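PT26-6P (Thermococcus sp., PDB 2WB7) is of unknown function but is encoded by a mobile extrachromosomal element of Euryarchaea and combines two immunoglobulin-like domains with a helical domain. Local coordinates at residues A[469-472]-A[473-477]; A[515-518]-A[519-523]; A[132-135]-A[136-139]. One frame throughout, in Å; residues are numbered along the deposited sequence.

How the interactions relate
Along the chain interaction 3 comes first, then interaction 1, then interaction 2. Residues 132-139 run from a loop into the start of helix 135-144 in the first immunoglobulin-like domain, while the other two lie in the helical domain, across the chain's centre from it. Interaction 1 covers the N-cap and first turns of helix 471-499 and interaction 2 the C-terminal part of helix 503-523, the next helix in sequence. Their centres are about 16 Å apart, and the two meet where Tyr523 packs against Asn476 and Met473. Centre to centre, interaction 3 is about 58 Å from interaction 1 and 44 Å from interaction 2, so the three contacts belong to separate helices in an elongated, multidomain molecule.

Interaction 1. Residues A[469-472]-A[473-477]; sequences DDYQ and MFLNY
Asp470 caps the amino end of helix 471-499 by accepting from the backbone of Met473, OD2 to N at 2.9 Å. The amide comes in on the anti side of the carboxylate, 27° out of its plane, and the hydrogen bond is not straight. With CG anti to the backbone N (chi1 177°), the acid folds back over the first turn and satisfies an amide in the first turn of the helix; its charge probably also suits the positive end of the helix dipole. Asp470 O takes the next amide, Phe474 N, at 3.1 Å. Tyr471 O then receives a nearly straight bond from Leu475 N, 3.0 Å long, and a weak one from Phe474 N. This is an N-cap at the start of one helix of the helical domain, where Phe474 stacks on Tyr403 and Tyr471 and Leu475 both touch Ile400 of helix 393-404. Leu475 CD1 lies over one face of the Tyr471 ring, 4.0 Å from CZ. One residue further along, Gln472 and Asn476 are joined twice: Asn476 N donates to Gln472 O, and Gln472 NE2 donates to Asn476 OD1 at 3.0 Å. A bend at chi2 of Gln472 turns its amide forward, toward Asn476; NE2 sits above the carbonyl plane of Asn476, not on a lone pair, and the two amide planes are 33° apart. Replacing Asn476 by an alanine would probably leave Gln472 NE2 without this acceptor and its amide freer to turn. NE2 also lies 3.7 Å from Leu475 CB.

Interaction 2. Residues A[515-518]-A[519-523]; sequences EYSN and LAKEY
Lys521 sets CG anti to its own carbonyl carbon (chi1 -56°) and then runs extended through CD and CE, which carries the chain back along the helix beside Ser517. Ser517 turns OG anti to the backbone N (chi1 175°), and the hydroxyl comes to 3.8 Å from Lys521 CE. The touch is one of packing, made by the aliphatic part of the lysine; lower down, Lys521 CG lies near Ser517 O. That carbonyl also accepts from Lys521 N at 3.1 Å, so backbone and side chain of the lysine both meet Ser517. The hydroxyl of Ser517 is held from outside, by a hydrogen bond to Glu454 OE2. This is the C-terminal part of helix 503-523, the last helix of the helical domain, and the i to i+4 pattern carries most of its backbone. Leu519 N reaches Glu515 O at 2.9 Å, and Ala520 N reaches Tyr516 O at 2.9 Å with a 164° N-H angle. The next bond in the series, Glu522 N to Asn518 O, is weak at 3.4 Å; the amide of Glu522 has a second acceptor in Leu519 O. Tyr523 N likewise bonds to Ala520 O, three residues back, and this same carbonyl oxygen lies in plane at the edge of the Tyr523 ring. Ala520 touches His484 of helix 471-499, while Tyr516 packs edge-to-face on Tyr490 and bonds through OH to Asp12.

Interaction 3. Residues A[132-135]-A[136-139]; sequences DPLV and YQIR
Val135 CG1 sits over the centre of the Tyr136 ring, 3.9 Å from its centroid and only 7° off the ring normal, a CH-pi contact between sequence neighbours whose side chains point the same way. Chi1 of 60° places CG1 between the backbone N and the carbonyl carbon of Val135, and here that puts the methyl over the Tyr136 ring. On a different side of the turn Leu134 CB meets Ile138 CG1 at 4.2 Å. Two i to i+4 backbone bonds close the turn beneath these side chains: Ile138 N to Leu134 O and Arg139 N to Val135 O, both 3.0 Å. Further out, Trp374 of strand 370-379 touches Leu134, Val135 and Ile138. Its NE1 also bonds to Asp132 OD1, while Asp132 OD2 forms a salt bridge with Lys129. Ile138 meets Ile155 of helix 149-157. The whole is a loop-to-helix junction: the first turn of helix 135-144, reached from strand 120-129 of the first immunoglobulin-like domain through a short loop, packed against a strand of the second.

Interaction 1. Residues A[469-472]-A[473-477]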
# COMPACT_ATOMS: atom_id res chain seq x y z
N ASP A 469 -2.53 29.44 -40.31
CA ASP A 469 -3.11 29.04 -41.57
C ASP A 469 -2.65 27.64 -41.95
O ASP A 469 -3.01 27.13 -43.01
CB ASP A 469 -2.78 30.05 -42.66
CG ASP A 469 -1.30 30.24 -42.82
OD1 ASP A 469 -0.87 30.75 -43.87
OD2 ASP A 469 -0.56 29.86 -41.89
N ASP A 470 -1.82 27.03 -41.10
CA ASP A 470 -1.65 25.59 -41.19
C ASP A 470 -2.67 24.93 -40.29
O ASP A 470 -2.89 25.36 -39.16
CB ASP A 470 -0.28 25.13 -40.76
CG ASP A 470 -0.17 23.62 -40.79
OD1 ASP A 470 -0.17 23.07 -41.91
OD2 ASP A 470 -0.12 22.99 -39.71
N TYR A 471 -3.28 23.86 -40.78
CA TYR A 471 -4.37 23.21 -40.06
C TYR A 471 -3.92 22.56 -38.75
O TYR A 471 -4.52 22.79 -37.70
CB TYR A 471 -5.04 22.17 -40.95
CG TYR A 471 -6.21 21.47 -40.31
CD1 TYR A 471 -7.25 22.20 -39.75
CD2 TYR A 471 -6.28 20.09 -40.29
CE1 TYR A 471 -8.32 21.55 -39.17
CE2 TYR A 471 -7.35 19.44 -39.73
CZ TYR A 471 -8.37 20.18 -39.17
OH TYR A 471 -9.44 19.54 -38.59
N GLN A 472 -2.87 21.74 -38.81
CA GLN A 472 -2.39 21.06 -37.62
C GLN A 472 -1.94 22.09 -36.60
O GLN A 472 -2.10 21.91 -35.39
CB GLN A 472 -1.25 20.12 -37.95
CG GLN A 472 -0.86 19.25 -36.76
CD GLN A 472 -1.98 18.30 -36.32
OE1 GLN A 472 -2.36 17.38 -37.03
NE2 GLN A 472 -2.52 18.54 -35.13
N MSE A 473 -1.39 23.18 -37.09
CA MSE A 473 -0.88 24.19 -36.19
C MSE A 473 -2.05 24.87 -35.47
O MSE A 473 -1.93 25.33 -34.33
CB MSE A 473 -0.05 25.20 -36.98
CG MSE A 473 1.13 25.73 -36.19
SE MSE A 473 2.29 24.25 -35.63
CE MSE A 473 2.39 24.66 -33.74
N PHE A 474 -3.19 24.94 -36.12
CA PHE A 474 -4.36 25.55 -35.52
C PHE A 474 -4.87 24.58 -34.45
O PHE A 474 -5.16 24.98 -33.32
CB PHE A 474 -5.40 25.82 -36.60
CG PHE A 474 -6.71 26.33 -36.08
CD1 PHE A 474 -6.83 27.60 -35.60
CD2 PHE A 474 -7.84 25.52 -36.11
CE1 PHE A 474 -8.05 28.07 -35.14
CE2 PHE A 474 -9.05 25.98 -35.66
CZ PHE A 474 -9.16 27.26 -35.17
N LEU A 475 -4.98 23.31 -34.81
CA LEU A 475 -5.32 22.27 -33.85
C LEU A 475 -4.35 22.30 -32.67
O LEU A 475 -4.78 22.36 -31.51
CB LEU A 475 -5.30 20.89 -34.51
CG LEU A 475 -6.45 20.59 -35.48
CD1 LEU A 475 -6.43 19.11 -35.87
CD2 LEU A 475 -7.81 20.99 -34.88
N ASN A 476 -3.05 22.29 -32.97
CA ASN A 476 -2.05 22.21 -31.90
C ASN A 476 -2.17 23.31 -30.87
O ASN A 476 -2.07 23.06 -29.68
CB ASN A 476 -0.65 22.17 -32.47
CG ASN A 476 -0.31 20.82 -33.05
OD1 ASN A 476 -1.04 19.85 -32.85
ND2 ASN A 476 0.78 20.76 -33.79
N TYR A 477 -2.38 24.54 -31.33
CA TYR A 477 -2.51 25.64 -30.41
C TYR A 477 -3.81 25.59 -29.60
O TYR A 477 -3.82 25.95 -28.41
CB TYR A 477 -2.41 26.98 -31.15
CG TYR A 477 -1.01 27.52 -31.28
CD1 TYR A 477 -0.29 27.91 -30.15
CD2 TYR A 477 -0.40 27.67 -32.53
CE1 TYR A 477 0.99 28.42 -30.25
CE2 TYR A 477 0.87 28.18 -32.64
CZ TYR A 477 1.56 28.57 -31.50
OH TYR A 477 2.84 29.08 -31.60

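Interaction 2. Residues A[515-518]-A[519-523]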
# COMPACT_ATOMS: atom_id res chain seq x y z
N GLU A 515 1.64 17.88 -15.03
CA GLU A 515 1.56 16.89 -16.10
C GLU A 515 0.88 17.44 -17.34
O GLU A 515 1.43 17.38 -18.43
CB GLU A 515 0.82 15.64 -15.63
CG GLU A 515 1.65 14.76 -14.71
CD GLU A 515 0.83 13.61 -14.13
OE1 GLU A 515 -0.30 13.38 -14.64
OE2 GLU A 515 1.30 12.95 -13.17
N TYR A 516 -0.32 17.99 -17.16
CA TYR A 516 -1.08 18.58 -18.26
C TYR A 516 -0.37 19.79 -18.86
O TYR A 516 -0.43 20.05 -20.06
CB TYR A 516 -2.48 18.95 -17.77
CG TYR A 516 -3.39 17.76 -17.63
CD1 TYR A 516 -4.56 17.64 -18.38
CD2 TYR A 516 -3.06 16.72 -16.75
CE1 TYR A 516 -5.39 16.52 -18.25
CE2 TYR A 516 -3.88 15.62 -16.61
CZ TYR A 516 -5.03 15.52 -17.36
OH TYR A 516 -5.82 14.41 -17.21
N SER A 517 0.31 20.56 -18.02
CA SER A 517 1.09 21.64 -18.54
C SER A 517 2.16 21.11 -19.48
O SER A 517 2.34 21.64 -20.58
CB SER A 517 1.70 22.45 -17.40
OG SER A 517 2.56 23.44 -17.92
N ASN A 518 2.84 20.04 -19.10
CA ASN A 518 3.85 19.47 -19.98
C ASN A 518 3.26 18.87 -21.24
O ASN A 518 3.88 18.91 -22.31
CB ASN A 518 4.73 18.45 -19.25
CG ASN A 518 5.54 19.07 -18.12
OD1 ASN A 518 6.06 18.36 -17.26
ND2 ASN A 518 5.63 20.38 -18.11
N LEU A 519 2.07 18.31 -21.14
CA LEU A 519 1.42 17.78 -22.33
C LEU A 519 1.16 18.95 -23.27
O LEU A 519 1.41 18.85 -24.49
CB LEU A 519 0.13 17.06 -21.98
CG LEU A 519 -0.63 16.44 -23.15
CD1 LEU A 519 0.30 15.63 -24.01
CD2 LEU A 519 -1.75 15.57 -22.66
N ALA A 520 0.67 20.05 -22.71
CA ALA A 520 0.43 21.25 -23.51
C ALA A 520 1.66 21.64 -24.33
O ALA A 520 1.56 21.87 -25.54
CB ALA A 520 -0.01 22.41 -22.65
N LYS A 521 2.81 21.71 -23.67
CA LYS A 521 4.02 22.18 -24.32
C LYS A 521 4.48 21.28 -25.44
O LYS A 521 5.29 21.68 -26.28
CB LYS A 521 5.14 22.34 -23.31
CG LYS A 521 4.81 23.23 -22.14
CD LYS A 521 6.00 23.36 -21.24
CE LYS A 521 5.66 24.17 -20.00
NZ LYS A 521 5.32 25.58 -20.36
N GLU A 522 3.99 20.05 -25.48
CA GLU A 522 4.40 19.17 -26.57
C GLU A 522 3.81 19.64 -27.88
O GLU A 522 4.30 19.31 -28.95
CB GLU A 522 3.99 17.74 -26.30
CG GLU A 522 4.88 17.06 -25.30
CD GLU A 522 4.28 15.76 -24.86
OE1 GLU A 522 3.29 15.33 -25.49
OE2 GLU A 522 4.79 15.16 -23.88
N TYR A 523 2.76 20.45 -27.79
CA TYR A 523 2.08 20.96 -28.96
C TYR A 523 2.57 22.34 -29.41
O TYR A 523 2.32 22.75 -30.54
CB TYR A 523 0.58 20.96 -28.70
CG TYR A 523 0.09 19.56 -28.54
CD1 TYR A 523 -0.20 18.79 -29.65
CD2 TYR A 523 -0.03 18.99 -27.28
CE1 TYR A 523 -0.63 17.50 -29.53
CE2 TYR A 523 -0.46 17.69 -27.15
CZ TYR A 523 -0.76 16.96 -28.28
OH TYR A 523 -1.17 15.67 -28.14

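Interaction 3. Residues A[132-135]-A[136-139]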
# COMPACT_ATOMS: atom_id res chain seq x y z
N ASP A 132 2.56 -3.28 17.57
CA ASP A 132 1.61 -2.65 16.66
C ASP A 132 0.65 -1.72 17.41
O ASP A 132 -0.38 -2.17 17.90
CB ASP A 132 0.82 -3.73 15.94
CG ASP A 132 0.06 -3.22 14.74
OD1 ASP A 132 -0.13 -1.99 14.61
OD2 ASP A 132 -0.35 -4.05 13.92
N PRO A 133 0.99 -0.43 17.47
CA PRO A 133 0.24 0.59 18.19
C PRO A 133 -1.16 0.89 17.62
O PRO A 133 -2.09 1.13 18.39
CB PRO A 133 1.11 1.84 18.06
CG PRO A 133 2.40 1.39 17.46
CD PRO A 133 2.11 0.14 16.72
N LEU A 134 -1.31 0.84 16.30
CA LEU A 134 -2.57 1.21 15.64
C LEU A 134 -3.65 0.11 15.56
O LEU A 134 -4.84 0.42 15.37
CB LEU A 134 -2.27 1.76 14.25
CG LEU A 134 -1.56 3.11 14.27
CD1 LEU A 134 -1.57 3.76 12.89
CD2 LEU A 134 -2.22 4.00 15.31
N VAL A 135 -3.26 -1.15 15.71
CA VAL A 135 -4.14 -2.27 15.35
C VAL A 135 -5.56 -2.19 15.93
O VAL A 135 -6.53 -2.49 15.23
CB VAL A 135 -3.50 -3.66 15.70
CG1 VAL A 135 -3.23 -3.76 17.17
CG2 VAL A 135 -4.42 -4.80 15.27
N TYR A 136 -5.70 -1.80 17.19
CA TYR A 136 -7.03 -1.79 17.82
C TYR A 136 -7.84 -0.56 17.45
O TYR A 136 -9.07 -0.62 17.37
CB TYR A 136 -6.93 -1.91 19.34
CG TYR A 136 -6.26 -3.18 19.79
CD1 TYR A 136 -6.62 -4.41 19.24
CD2 TYR A 136 -5.28 -3.16 20.78
CE1 TYR A 136 -6.01 -5.59 19.66
CE2 TYR A 136 -4.67 -4.33 21.20
CZ TYR A 136 -5.04 -5.54 20.64
OH TYR A 136 -4.42 -6.71 21.05
N GLN A 137 -7.15 0.55 17.23
CA GLN A 137 -7.83 1.75 16.77
C GLN A 137 -8.39 1.53 15.38
O GLN A 137 -9.45 2.06 15.04
CB GLN A 137 -6.85 2.90 16.74
CG GLN A 137 -6.00 2.95 17.96
CD GLN A 137 -5.35 4.28 18.11
OE1 GLN A 137 -6.03 5.30 18.22
NE2 GLN A 137 -4.01 4.30 18.12
N ILE A 138 -7.66 0.78 14.56
CA ILE A 138 -8.12 0.47 13.22
C ILE A 138 -9.30 -0.47 13.32
O ILE A 138 -10.31 -0.30 12.63
CB ILE A 138 -7.03 -0.16 12.38
CG1 ILE A 138 -5.84 0.79 12.29
CG2 ILE A 138 -7.53 -0.44 11.00
CD1 ILE A 138 -6.12 2.00 11.47
N ARG A 139 -9.18 -1.45 14.20
CA ARG A 139 -10.29 -2.37 14.43
C ARG A 139 -11.56 -1.61 14.85
O ARG A 139 -12.64 -1.90 14.34
CB ARG A 139 -9.94 -3.44 15.46
CG ARG A 139 -10.91 -4.59 15.44
CD ARG A 139 -11.08 -5.23 16.79
NE ARG A 139 -11.11 -4.24 17.87
CZ ARG A 139 -10.22 -4.20 18.87
NH1 ARG A 139 -9.26 -5.10 18.93
NH2 ARG A 139 -10.30 -3.26 19.80